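PDB 6ZYV: CIR protein, which is of unknown function but belongs to the Plasmodium PIR family of variant proteins, associated with malaria-infected red blood cells. Local coordinates for residues C79-N82 with E83-Q86; K137-V140 with D141-D145. The protein carries 5 engineered substitutions. One frame throughout, in Å; residues are numbered along the deposited sequence.

Contact 1: residues C79-N82 with E83-Q86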
ATOM      1  N   CYS A  79      -7.548  13.668   8.757  1.00 54.98           N
ATOM      2  CA  CYS A  79      -7.374  12.317   9.233  1.00 54.34           C
ATOM      3  C   CYS A  79      -7.152  12.232  10.742  1.00 54.72           C
ATOM      4  O   CYS A  79      -6.422  13.033  11.312  1.00 55.15           O
ATOM      5  CB  CYS A  79      -6.246  11.629   8.467  1.00 54.01           C
ATOM      6  SG  CYS A  79      -6.516  11.514   6.673  1.00 55.87           S
ATOM      7  N   SER A  80      -7.736  11.220  11.370  1.00 54.53           N
ATOM      8  CA  SER A  80      -7.483  10.932  12.774  1.00 55.40           C
ATOM      9  C   SER A  80      -6.069  10.305  12.907  1.00 55.48           C
ATOM     10  O   SER A  80      -5.448   9.951  11.894  1.00 55.06           O
ATOM     11  CB  SER A  80      -8.541   9.963  13.314  1.00 55.53           C
ATOM     12  OG  SER A  80      -8.400   8.663  12.773  1.00 55.87           O
ATOM     13  N   GLN A  81      -5.571  10.126  14.144  1.00 56.15           N
ATOM     14  CA  GLN A  81      -4.272   9.471  14.364  1.00 56.52           C
ATOM     15  C   GLN A  81      -4.262   8.051  13.787  1.00 54.25           C
ATOM     16  O   GLN A  81      -3.299   7.662  13.142  1.00 53.72           O
ATOM     17  CB  GLN A  81      -3.925   9.418  15.850  1.00 60.65           C
ATOM     18  CG  GLN A  81      -2.451   9.137  16.073  1.00 67.93           C
ATOM     19  CD  GLN A  81      -1.623  10.403  16.014  1.00 78.09           C
ATOM     20  OE1 GLN A  81      -1.681  11.184  15.046  1.00 80.26           O
ATOM     21  NE2 GLN A  81      -0.821  10.620  17.047  1.00 80.70           N
ATOM     22  N   ASN A  82      -5.364   7.327  13.959  1.00 53.40           N
ATOM     23  CA  ASN A  82      -5.542   5.978  13.451  1.00 53.11           C
ATOM     24  C   ASN A  82      -5.529   5.933  11.916  1.00 51.42           C
ATOM     25  O   ASN A  82      -4.937   5.016  11.342  1.00 51.10           O
ATOM     26  CB  ASN A  82      -6.820   5.356  14.036  1.00 56.62           C
ATOM     27  CG  ASN A  82      -7.136   3.971  13.511  1.00 64.89           C
ATOM     28  OD1 ASN A  82      -6.336   3.010  13.632  1.00 66.97           O
ATOM     29  ND2 ASN A  82      -8.314   3.837  12.891  1.00 67.20           N
ATOM     30  N   GLU A  83      -6.164   6.930  11.249  1.00 50.14           N
ATOM     31  CA  GLU A  83      -6.197   7.007   9.793  1.00 48.06           C
ATOM     32  C   GLU A  83      -4.810   7.355   9.284  1.00 45.94           C
ATOM     33  O   GLU A  83      -4.330   6.694   8.393  1.00 45.04           O
ATOM     34  CB  GLU A  83      -7.237   8.043   9.292  1.00 50.34           C
ATOM     35  CG  GLU A  83      -8.673   7.546   9.338  1.00 55.00           C
ATOM     36  CD  GLU A  83      -9.725   8.637   9.211  1.00 64.28           C
ATOM     37  OE1 GLU A  83     -10.683   8.457   8.421  1.00 68.58           O
ATOM     38  OE2 GLU A  83      -9.585   9.680   9.889  1.00 65.25           O
ATOM     39  N   LYS A  84      -4.135   8.347   9.864  1.00 45.86           N
ATOM     40  CA  LYS A  84      -2.777   8.719   9.445  1.00 46.02           C
ATOM     41  C   LYS A  84      -1.825   7.504   9.505  1.00 45.20           C
ATOM     42  O   LYS A  84      -1.081   7.255   8.553  1.00 44.23           O
ATOM     43  CB  LYS A  84      -2.218   9.832  10.345  1.00 48.70           C
ATOM     44  CG  LYS A  84      -2.693  11.198   9.972  1.00 55.33           C
ATOM     45  CD  LYS A  84      -2.625  12.124  11.172  1.00 61.47           C
ATOM     46  CE  LYS A  84      -3.050  13.532  10.848  1.00 65.64           C
ATOM     47  NZ  LYS A  84      -3.079  14.369  12.078  1.00 68.77           N
ATOM     48  N   ASP A  85      -1.926   6.728  10.611  1.00 44.77           N
ATOM     49  CA  ASP A  85      -1.108   5.546  10.849  1.00 44.95           C
ATOM     50  C   ASP A  85      -1.405   4.463   9.795  1.00 44.88           C
ATOM     51  O   ASP A  85      -0.489   3.918   9.190  1.00 44.52           O
ATOM     52  CB  ASP A  85      -1.353   5.024  12.281  1.00 47.09           C
ATOM     53  CG  ASP A  85      -0.546   3.791  12.618  1.00 55.14           C
ATOM     54  OD1 ASP A  85      -1.021   2.665  12.321  1.00 56.97           O
ATOM     55  OD2 ASP A  85       0.565   3.942  13.171  1.00 59.10           O
ATOM     56  N   GLN A  86      -2.686   4.188   9.551  1.00 45.06           N
ATOM     57  CA  GLN A  86      -3.103   3.206   8.569  1.00 45.38           C
ATOM     58  C   GLN A  86      -2.627   3.590   7.149  1.00 43.89           C
ATOM     59  O   GLN A  86      -2.081   2.738   6.454  1.00 43.52           O
ATOM     60  CB  GLN A  86      -4.634   3.084   8.611  1.00 49.53           C
ATOM     61  CG  GLN A  86      -5.169   1.806   8.013  1.00 58.27           C
ATOM     62  CD  GLN A  86      -6.689   1.798   7.877  1.00 68.70           C
ATOM     63  OE1 GLN A  86      -7.349   2.833   7.740  1.00 72.70           O
ATOM     64  NE2 GLN A  86      -7.285   0.615   7.878  1.00 69.58           N
TER

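Contact 2: residues K137-V140 with D141-D145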
ATOM      1  N   LYS A 137       6.326  11.834  11.946  1.00 52.92           N
ATOM      2  CA  LYS A 137       7.650  11.268  11.718  1.00 52.50           C
ATOM      3  C   LYS A 137       7.817   9.950  12.531  1.00 51.74           C
ATOM      4  O   LYS A 137       8.347   8.988  12.000  1.00 51.99           O
ATOM      5  CB  LYS A 137       8.753  12.292  12.057  1.00 54.37           C
ATOM      6  CG  LYS A 137      10.173  11.801  11.755  1.00 58.56           C
ATOM      7  CD  LYS A 137      10.368  11.328  10.299  1.00 62.13           C
ATOM      8  CE  LYS A 137      11.695  10.617  10.105  1.00 65.88           C
ATOM      9  NZ  LYS A 137      11.804   9.982   8.763  1.00 66.02           N
ATOM     10  N   GLY A 138       7.250   9.902  13.731  1.00 50.53           N
ATOM     11  CA  GLY A 138       7.274   8.717  14.573  1.00 50.64           C
ATOM     12  C   GLY A 138       6.502   7.580  13.942  1.00 50.01           C
ATOM     13  O   GLY A 138       6.946   6.437  13.995  1.00 50.02           O
ATOM     14  N   ILE A 139       5.344   7.886  13.337  1.00 49.23           N
ATOM     15  CA  ILE A 139       4.517   6.918  12.620  1.00 48.58           C
ATOM     16  C   ILE A 139       5.318   6.358  11.436  1.00 47.66           C
ATOM     17  O   ILE A 139       5.397   5.149  11.277  1.00 47.25           O
ATOM     18  CB  ILE A 139       3.183   7.576  12.155  1.00 49.19           C
ATOM     19  CG1 ILE A 139       2.258   7.844  13.357  1.00 51.11           C
ATOM     20  CG2 ILE A 139       2.472   6.723  11.101  1.00 48.54           C
ATOM     21  CD1 ILE A 139       0.943   8.614  12.999  1.00 52.49           C
ATOM     22  N   VAL A 140       5.908   7.242  10.611  1.00 47.15           N
ATOM     23  CA  VAL A 140       6.703   6.842   9.456  1.00 46.60           C
ATOM     24  C   VAL A 140       7.882   5.960   9.872  1.00 46.99           C
ATOM     25  O   VAL A 140       8.106   4.902   9.258  1.00 47.22           O
ATOM     26  CB  VAL A 140       7.183   8.074   8.660  1.00 46.31           C
ATOM     27  CG1 VAL A 140       8.233   7.685   7.626  1.00 46.03           C
ATOM     28  CG2 VAL A 140       6.017   8.772   8.011  1.00 46.44           C
ATOM     29  N   ASP A 141       8.611   6.381  10.917  1.00 46.95           N
ATOM     30  CA  ASP A 141       9.743   5.616  11.424  1.00 48.46           C
ATOM     31  C   ASP A 141       9.338   4.223  11.909  1.00 46.81           C
ATOM     32  O   ASP A 141      10.086   3.272  11.685  1.00 46.95           O
ATOM     33  CB  ASP A 141      10.449   6.368  12.559  1.00 53.92           C
ATOM     34  CG  ASP A 141      11.402   7.431  12.086  1.00 66.24           C
ATOM     35  OD1 ASP A 141      11.888   7.323  10.918  1.00 67.93           O
ATOM     36  OD2 ASP A 141      11.672   8.382  12.876  1.00 72.04           O
ATOM     37  N   LYS A 142       8.170   4.112  12.583  1.00 44.93           N
ATOM     38  CA  LYS A 142       7.686   2.840  13.075  1.00 43.87           C
ATOM     39  C   LYS A 142       7.342   1.946  11.904  1.00 42.58           C
ATOM     40  O   LYS A 142       7.684   0.782  11.939  1.00 42.33           O
ATOM     41  CB  LYS A 142       6.439   3.019  13.956  1.00 45.72           C
ATOM     42  CG  LYS A 142       6.482   2.223  15.268  1.00 51.21           C
ATOM     43  CD  LYS A 142       6.786   0.714  15.196  1.00 53.25           C
ATOM     44  CE  LYS A 142       7.465   0.311  16.492  1.00 55.98           C
ATOM     45  NZ  LYS A 142       7.854  -1.133  16.610  1.00 56.23           N
ATOM     46  N   LYS A 143       6.693   2.488  10.857  1.00 42.10           N
ATOM     47  CA  LYS A 143       6.328   1.713   9.680  1.00 42.21           C
ATOM     48  C   LYS A 143       7.569   1.228   8.944  1.00 42.68           C
ATOM     49  O   LYS A 143       7.603   0.072   8.540  1.00 42.29           O
ATOM     50  CB  LYS A 143       5.351   2.480   8.761  1.00 42.90           C
ATOM     51  CG  LYS A 143       4.038   2.883   9.427  1.00 46.67           C
ATOM     52  CD  LYS A 143       3.216   1.682   9.932  1.00 50.62           C
ATOM     53  CE  LYS A 143       1.904   2.070  10.614  1.00 53.33           C
ATOM     54  NZ  LYS A 143       1.016   0.877  10.899  1.00 54.52           N
ATOM     55  N   ILE A 144       8.619   2.075   8.839  1.00 43.38           N
ATOM     56  CA  ILE A 144       9.886   1.683   8.199  1.00 44.05           C
ATOM     57  C   ILE A 144      10.563   0.560   9.007  1.00 44.92           C
ATOM     58  O   ILE A 144      11.019  -0.435   8.436  1.00 45.51           O
ATOM     59  CB  ILE A 144      10.813   2.920   7.995  1.00 44.47           C
ATOM     60  CG1 ILE A 144      10.298   3.797   6.877  1.00 45.66           C
ATOM     61  CG2 ILE A 144      12.284   2.526   7.764  1.00 44.62           C
ATOM     62  CD1 ILE A 144      10.961   5.176   6.843  1.00 47.85           C
ATOM     63  N   ASP A 145      10.556   0.690  10.326  1.00 45.25           N
ATOM     64  CA  ASP A 145      11.135  -0.312  11.210  1.00 46.39           C
ATOM     65  C   ASP A 145      10.367  -1.635  11.122  1.00 44.97           C
ATOM     66  O   ASP A 145      10.981  -2.699  11.115  1.00 45.38           O
ATOM     67  CB  ASP A 145      11.189   0.207  12.645  1.00 52.28           C
ATOM     68  CG  ASP A 145      12.088  -0.612  13.544  1.00 65.28           C
ATOM     69  OD1 ASP A 145      13.202  -0.983  13.093  1.00 70.10           O
ATOM     70  OD2 ASP A 145      11.683  -0.893  14.702  1.00 69.35           O
TER

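Contact 1: residues C79-N82 with E83-Q86
Ser-80 and Glu-83 meet because their torsions turn the two side chains toward each other across the start of helix 81-101. In Ser-80, chi1 of 70° puts OG between N and C; in Glu-83, chi1 of -78° and a nearly straight chain beyond CG send the carboxylate back past the helix start. The two make a capping box. Ser-80 N donates to Glu-83 OE2 at 2.8 Å, almost straight at 176° and on the anti lone pair, while Ser-80 OG accepts from Glu-83 N at 3.2 Å. A weak bond of 3.3 Å joins Ser-80 OG to the same OE2. The box gives the amides of Ser-80 and Glu-83 acceptors that no earlier helical turn supplies, and the carboxylate probably interacts favourably with the positive end of the helix dipole. Lys-84 N bonds to Ser-80 O at 2.9 Å, and the extended Lys-84 chain runs back until its CE lies 3.4 Å from Cys-79 O. Cys-79 also brings CB to 3.8 Å from Glu-83 CB, and its SG forms a disulfide with Cys-74. The box opens helix 81-101 at the surface, where Lys-84 touches Ser-130 and Gln-81 reaches helix 134-149 by a hydrogen bond to Asn-135.

Contact 2: residues K137-V140 with D141-D145
The carboxylate of Asp-141 meets Lys-137 with one face. Lys-137 O sits over that face, 3.4 Å from Asp-141 CG, and the end of the lysine chain passes on the same side, out beyond the carboxylate oxygens: CE is 3.4 Å from OD1, and NZ, also 3.4 Å from OD1, approaches from well above the carboxylate plane. This ammonium contact is a weak, long salt bridge. Lys-137 reaches it with CG anti to N (chi1 -176°) and a bend at chi2 of 55° that folds the chain along the helix towards the next turn. The stronger partner of NZ is Glu-119, to which it also forms a salt bridge, so the ammonium is shared by two carboxylates. Between the backbones, Asp-141 N bonds to Lys-137 O at 2.8 Å, the ordinary i to i+4 bond of the helix. Further round, Val-140 and Ile-144 lie side by side and point the same way, with CG1 of the valine 3.8 Å from CD1 of the isoleucine. Both are buried: Tyr-114 of helix 110-118 covers the pair, and Ile-92 of helix 81-101 also packs on Val-140. Ile-139 faces Ala-88 of that same helix. Buried Val-140 and Ile-144 against exposed Gly-138 and Lys-142 mark an amphipathic helix, packed against helices 110-118 and 81-101 in the all-helical PIR ectodomain.

Overall arrangement
Contact 1 and contact 2 follow one another along the chain with their centres 13 Å apart, yet the two helices touch directly. Asp-85 OD1 forms a salt bridge with Lys-143 NZ at 3.1 Å, linking the residues just after the cap to the middle of the second helix. Beside that charge pair, Ile-139 CG2 packs at 3.8 Å on Asp-85 CA, so apolar and ionic contacts share one interface. Residues 79-82 take part as well: Gln-81 OE1 lies 4.2 Å from Ile-139 CD1, and the same amide reaches helix 134-149 more firmly through NE2, hydrogen-bonded to Asn-135. Parts of both contacts thus meet where helix 81-101 packs on helix 134-149.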